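Precorrin-8x Methyl Mutase (Thermus thermophilus, PDB 1V9C) probably catalyses the methyl-group rearrangement of precorrin-8X in the biosynthesis of adenosylcobalamin. Local coordinates at residues Ile63-Ala77 / Leu85-Ala97. Numbering follows the deposited sequence.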
loop_
_atom_site.group_PDB
_atom_site.type_symbol
_atom_site.label_atom_id
_atom_site.label_comp_id
_atom_site.label_asym_id
_atom_site.label_seq_id
_atom_site.Cartn_x
_atom_site.Cartn_y
_atom_site.Cartn_z
ATOM N N ILE B 63 -4.463 -21.709 -0.738
ATOM C CA ILE B 63 -3.039 -21.423 -0.660
ATOM C C ILE B 63 -2.248 -22.717 -0.845
ATOM O O ILE B 63 -1.341 -22.792 -1.670
ATOM C CB ILE B 63 -2.679 -20.803 0.699
ATOM C CG1 ILE B 63 -3.254 -19.393 0.795
ATOM C CG2 ILE B 63 -1.191 -20.767 0.873
ATOM C CD1 ILE B 63 -3.222 -18.845 2.190
ATOM N N GLN B 64 -2.614 -23.728 -0.072
ATOM C CA GLN B 64 -1.965 -25.036 -0.112
ATOM C C GLN B 64 -2.144 -25.791 -1.423
ATOM O O GLN B 64 -1.300 -26.613 -1.791
ATOM C CB GLN B 64 -2.480 -25.891 1.042
ATOM C CG GLN B 64 -1.952 -25.443 2.378
ATOM C CD GLN B 64 -2.668 -26.094 3.530
ATOM O OE1 GLN B 64 -2.278 -25.936 4.691
ATOM N NE2 GLN B 64 -3.732 -26.830 3.224
ATOM N N ALA B 65 -3.243 -25.513 -2.120
ATOM C CA ALA B 65 -3.536 -26.158 -3.391
ATOM C C ALA B 65 -2.643 -25.581 -4.470
ATOM O O ALA B 65 -2.501 -26.154 -5.552
ATOM C CB ALA B 65 -4.990 -25.940 -3.763
ATOM N N GLY B 66 -2.045 -24.435 -4.179
ATOM C CA GLY B 66 -1.188 -23.812 -5.164
ATOM C C GLY B 66 -2.017 -22.858 -5.992
ATOM O O GLY B 66 -1.623 -22.465 -7.095
ATOM N N ALA B 67 -3.166 -22.479 -5.437
ATOM C CA ALA B 67 -4.088 -21.552 -6.086
ATOM C C ALA B 67 -3.390 -20.267 -6.510
ATOM O O ALA B 67 -2.416 -19.835 -5.877
ATOM C CB ALA B 67 -5.230 -21.226 -5.150
ATOM N N ARG B 68 -3.881 -19.669 -7.594
ATOM C CA ARG B 68 -3.320 -18.425 -8.104
ATOM C C ARG B 68 -3.891 -17.267 -7.285
ATOM O O ARG B 68 -4.910 -17.413 -6.624
ATOM C CB ARG B 68 -3.711 -18.200 -9.564
ATOM C CG ARG B 68 -3.115 -19.148 -10.575
ATOM C CD ARG B 68 -3.249 -18.521 -11.958
ATOM N NE ARG B 68 -2.845 -19.414 -13.039
ATOM C CZ ARG B 68 -3.513 -20.502 -13.402
ATOM N NH1 ARG B 68 -4.631 -20.847 -12.773
ATOM N NH2 ARG B 68 -3.063 -21.244 -14.400
ATOM N N ILE B 69 -3.230 -16.118 -7.344
ATOM C CA ILE B 69 -3.688 -14.935 -6.634
ATOM C C ILE B 69 -3.863 -13.875 -7.709
ATOM O O ILE B 69 -2.905 -13.481 -8.371
ATOM C CB ILE B 69 -2.638 -14.510 -5.560
ATOM C CG1 ILE B 69 -2.549 -15.604 -4.486
ATOM C CG2 ILE B 69 -3.000 -13.165 -4.938
ATOM C CD1 ILE B 69 -1.303 -15.529 -3.631
ATOM N N LEU B 70 -5.100 -13.447 -7.911
ATOM C CA LEU B 70 -5.401 -12.444 -8.921
ATOM C C LEU B 70 -5.634 -11.140 -8.179
ATOM O O LEU B 70 -6.429 -11.083 -7.251
ATOM C CB LEU B 70 -6.661 -12.840 -9.700
ATOM C CG LEU B 70 -6.747 -14.321 -10.075
ATOM C CD1 LEU B 70 -8.060 -14.609 -10.786
ATOM C CD2 LEU B 70 -5.581 -14.682 -10.948
ATOM N N VAL B 71 -4.942 -10.091 -8.594
ATOM C CA VAL B 71 -5.073 -8.828 -7.905
ATOM C C VAL B 71 -5.395 -7.682 -8.845
ATOM O O VAL B 71 -5.173 -7.781 -10.058
ATOM C CB VAL B 71 -3.782 -8.546 -7.078
ATOM C CG1 VAL B 71 -3.579 -9.662 -6.084
ATOM C CG2 VAL B 71 -2.557 -8.465 -7.988
ATOM N N ASP B 72 -5.916 -6.598 -8.270
ATOM C CA ASP B 72 -6.319 -5.417 -9.033
ATOM C C ASP B 72 -5.345 -4.239 -8.999
ATOM O O ASP B 72 -5.722 -3.110 -9.338
ATOM C CB ASP B 72 -7.679 -4.940 -8.532
ATOM C CG ASP B 72 -7.582 -4.186 -7.222
ATOM O OD1 ASP B 72 -6.562 -4.347 -6.518
ATOM O OD2 ASP B 72 -8.528 -3.439 -6.894
ATOM N N ALA B 73 -4.109 -4.481 -8.576
ATOM C CA ALA B 73 -3.114 -3.416 -8.529
ATOM C C ALA B 73 -1.714 -3.969 -8.389
ATOM O O ALA B 73 -1.484 -4.944 -7.664
ATOM C CB ALA B 73 -3.405 -2.444 -7.374
ATOM N N ARG B 74 -0.778 -3.331 -9.083
ATOM C CA ARG B 74 0.622 -3.738 -9.045
ATOM C C ARG B 74 1.211 -3.646 -7.635
ATOM O O ARG B 74 2.010 -4.499 -7.243
ATOM C CB ARG B 74 1.428 -2.881 -10.015
ATOM C CG ARG B 74 1.155 -1.409 -9.871
ATOM C CD ARG B 74 1.453 -0.668 -11.159
ATOM N NE ARG B 74 1.166 0.757 -11.031
ATOM C CZ ARG B 74 0.928 1.559 -12.062
ATOM N NH1 ARG B 74 0.944 1.076 -13.299
ATOM N NH2 ARG B 74 0.671 2.842 -11.853
ATOM N N MET B 75 0.802 -2.633 -6.868
ATOM C CA MET B 75 1.303 -2.482 -5.498
ATOM C C MET B 75 1.075 -3.777 -4.729
ATOM O O MET B 75 1.922 -4.206 -3.950
ATOM C CB MET B 75 0.599 -1.323 -4.766
ATOM C CG MET B 75 1.119 0.045 -5.149
ATOM S SD MET B 75 0.594 1.353 -4.011
ATOM C CE MET B 75 1.773 1.180 -2.693
ATOM N N ILE B 76 -0.083 -4.389 -4.940
ATOM C CA ILE B 76 -0.379 -5.660 -4.286
ATOM C C ILE B 76 0.563 -6.749 -4.803
ATOM O O ILE B 76 1.153 -7.502 -4.020
ATOM C CB ILE B 76 -1.844 -6.088 -4.552
ATOM C CG1 ILE B 76 -2.781 -5.113 -3.829
ATOM C CG2 ILE B 76 -2.074 -7.528 -4.130
ATOM C CD1 ILE B 76 -4.247 -5.408 -4.016
ATOM N N ALA B 77 0.712 -6.818 -6.127
ATOM C CA ALA B 77 1.580 -7.812 -6.738
ATOM C C ALA B 77 2.993 -7.674 -6.203
ATOM O O ALA B 77 3.594 -8.657 -5.781
ATOM C CB ALA B 77 1.586 -7.654 -8.250
ATOM N N LEU B 85 5.576 -16.317 -1.235
ATOM C CA LEU B 85 4.858 -16.856 -2.364
ATOM C C LEU B 85 5.462 -18.252 -2.661
ATOM O O LEU B 85 4.750 -19.172 -3.052
ATOM C CB LEU B 85 5.015 -15.923 -3.572
ATOM C CG LEU B 85 4.265 -14.584 -3.517
ATOM C CD1 LEU B 85 4.334 -13.910 -4.870
ATOM C CD2 LEU B 85 2.815 -14.789 -3.116
ATOM N N ARG B 86 6.763 -18.397 -2.414
ATOM C CA ARG B 86 7.487 -19.641 -2.654
ATOM C C ARG B 86 7.049 -20.843 -1.825
ATOM O O ARG B 86 7.159 -21.973 -2.280
ATOM C CB ARG B 86 8.993 -19.413 -2.448
ATOM C CG ARG B 86 9.886 -20.575 -2.916
ATOM C CD ARG B 86 11.310 -20.410 -2.401
ATOM N NE ARG B 86 11.890 -19.117 -2.750
ATOM C CZ ARG B 86 13.019 -18.648 -2.221
ATOM N NH1 ARG B 86 13.677 -19.374 -1.331
ATOM N NH2 ARG B 86 13.479 -17.448 -2.558
ATOM N N LEU B 87 6.553 -20.619 -0.614
ATOM C CA LEU B 87 6.132 -21.732 0.231
ATOM C C LEU B 87 5.200 -22.718 -0.482
ATOM O O LEU B 87 5.462 -23.918 -0.502
ATOM C CB LEU B 87 5.482 -21.210 1.518
ATOM C CG LEU B 87 6.452 -20.829 2.648
ATOM C CD1 LEU B 87 7.586 -19.957 2.118
ATOM C CD2 LEU B 87 5.690 -20.104 3.747
ATOM N N PHE B 88 4.109 -22.223 -1.054
ATOM C CA PHE B 88 3.193 -23.103 -1.763
ATOM C C PHE B 88 3.123 -22.688 -3.230
ATOM O O PHE B 88 2.195 -23.068 -3.940
ATOM C CB PHE B 88 1.790 -23.057 -1.151
ATOM C CG PHE B 88 1.757 -23.321 0.332
ATOM C CD1 PHE B 88 1.978 -22.287 1.243
ATOM C CD2 PHE B 88 1.502 -24.602 0.820
ATOM C CE1 PHE B 88 1.944 -22.522 2.624
ATOM C CE2 PHE B 88 1.466 -24.852 2.200
ATOM C CZ PHE B 88 1.687 -23.805 3.103
ATOM N N GLY B 89 4.115 -21.916 -3.674
ATOM C CA GLY B 89 4.156 -21.454 -5.049
ATOM C C GLY B 89 2.813 -20.959 -5.563
ATOM O O GLY B 89 2.192 -21.602 -6.408
ATOM N N ASN B 90 2.351 -19.822 -5.054
ATOM C CA ASN B 90 1.076 -19.267 -5.496
ATOM C C ASN B 90 1.329 -18.162 -6.518
ATOM O O ASN B 90 1.749 -17.055 -6.166
ATOM C CB ASN B 90 0.287 -18.712 -4.306
ATOM C CG ASN B 90 0.021 -19.751 -3.246
ATOM O OD1 ASN B 90 0.838 -19.971 -2.355
ATOM N ND2 ASN B 90 -1.125 -20.413 -3.343
ATOM N N GLU B 91 1.077 -18.469 -7.786
ATOM C CA GLU B 91 1.292 -17.504 -8.853
ATOM C C GLU B 91 0.446 -16.264 -8.658
ATOM O O GLU B 91 -0.713 -16.357 -8.281
ATOM C CB GLU B 91 0.956 -18.113 -10.213
ATOM C CG GLU B 91 1.073 -17.125 -11.358
ATOM C CD GLU B 91 0.751 -17.744 -12.719
ATOM O OE1 GLU B 91 0.929 -17.057 -13.746
ATOM O OE2 GLU B 91 0.320 -18.912 -12.763
ATOM N N VAL B 92 1.037 -15.105 -8.917
ATOM C CA VAL B 92 0.327 -13.852 -8.791
ATOM C C VAL B 92 0.048 -13.289 -10.170
ATOM O O VAL B 92 0.929 -13.222 -11.008
ATOM C CB VAL B 92 1.141 -12.783 -8.011
ATOM C CG1 VAL B 92 0.277 -11.552 -7.792
ATOM C CG2 VAL B 92 1.633 -13.348 -6.676
ATOM N N VAL B 93 -1.186 -12.872 -10.401
ATOM C CA VAL B 93 -1.533 -12.283 -11.680
ATOM C C VAL B 93 -2.215 -10.932 -11.481
ATOM O O VAL B 93 -3.273 -10.840 -10.856
ATOM C CB VAL B 93 -2.454 -13.210 -12.491
ATOM C CG1 VAL B 93 -2.916 -12.501 -13.757
ATOM C CG2 VAL B 93 -1.697 -14.478 -12.853
ATOM N N GLU B 94 -1.572 -9.890 -12.001
ATOM C CA GLU B 94 -2.075 -8.529 -11.935
ATOM C C GLU B 94 -2.928 -8.308 -13.186
ATOM O O GLU B 94 -2.409 -8.160 -14.295
ATOM C CB GLU B 94 -0.896 -7.545 -11.878
ATOM C CG GLU B 94 -1.191 -6.127 -12.377
ATOM C CD GLU B 94 -2.339 -5.451 -11.656
ATOM O OE1 GLU B 94 -2.655 -4.288 -11.996
ATOM O OE2 GLU B 94 -2.925 -6.078 -10.749
ATOM N N LEU B 95 -4.240 -8.285 -12.994
ATOM C CA LEU B 95 -5.177 -8.133 -14.099
ATOM C C LEU B 95 -5.338 -6.746 -14.731
ATOM O O LEU B 95 -5.155 -6.598 -15.939
ATOM C CB LEU B 95 -6.547 -8.674 -13.676
ATOM C CG LEU B 95 -6.602 -10.162 -13.304
ATOM C CD1 LEU B 95 -7.999 -10.543 -12.830
ATOM C CD2 LEU B 95 -6.211 -11.003 -14.505
ATOM N N LEU B 96 -5.675 -5.736 -13.932
ATOM C CA LEU B 96 -5.883 -4.381 -14.452
ATOM C C LEU B 96 -4.751 -3.781 -15.278
ATOM O O LEU B 96 -4.997 -2.978 -16.178
ATOM C CB LEU B 96 -6.239 -3.419 -13.315
ATOM C CG LEU B 96 -7.629 -3.620 -12.716
ATOM C CD1 LEU B 96 -7.893 -2.518 -11.707
ATOM C CD2 LEU B 96 -8.689 -3.586 -13.808
ATOM N N ALA B 97 -3.514 -4.155 -14.979
ATOM C CA ALA B 97 -2.384 -3.631 -15.734
ATOM C C ALA B 97 -1.892 -4.669 -16.734
ATOM O O ALA B 97 -0.894 -4.455 -17.413
ATOM C CB ALA B 97 -1.256 -3.240 -14.788
HETATM O O HOH W 1 -0.190 -21.114 -8.501
#
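The amide of Asn-90 reaches across to the turn that ends helix 55-65 and spends both N-H groups there, ND2 donating to Ile-63 O and to Ala-67 O, each at 2.9 Å. Both acceptors lie close to the amide plane and offer a lone pair, fixing its rotation; CG, anti to the carbonyl carbon (chi1 -58°), carries it to this helix end. Ile-63 O also takes Gly-66 N in a Schellman motif, while Ile-69 CD1 packs on Asn-90 CB at 3.6 Å. With an alanine here, Ala-67 O would probably lose this donor and the turn be less firmly tied to the loop leading into strand 92-94. Ile-63 CG2 and Gln-64 CG meet the Phe-88 ring obliquely from one side, near its CD1 (3.5 Å) and CE2 (3.5 Å) respectively. Arg-68 and Glu-91 run side by side in a salt bridge (3.2 Å from NE to OE2) whose hydrogen bond is weak. Leu-70 CD2 rests alongside Val-93 CB on one face; Val-71 and Val-92 occupy the other. Backbone bonds such as Ile-69 N to Glu-91 O pair the strands in parallel, 92-94 forming this chain's sheet edge, with helices 74-79 and 82-88 in the connection: a beta-alpha-beta crossover of a doubly wound alpha/beta fold.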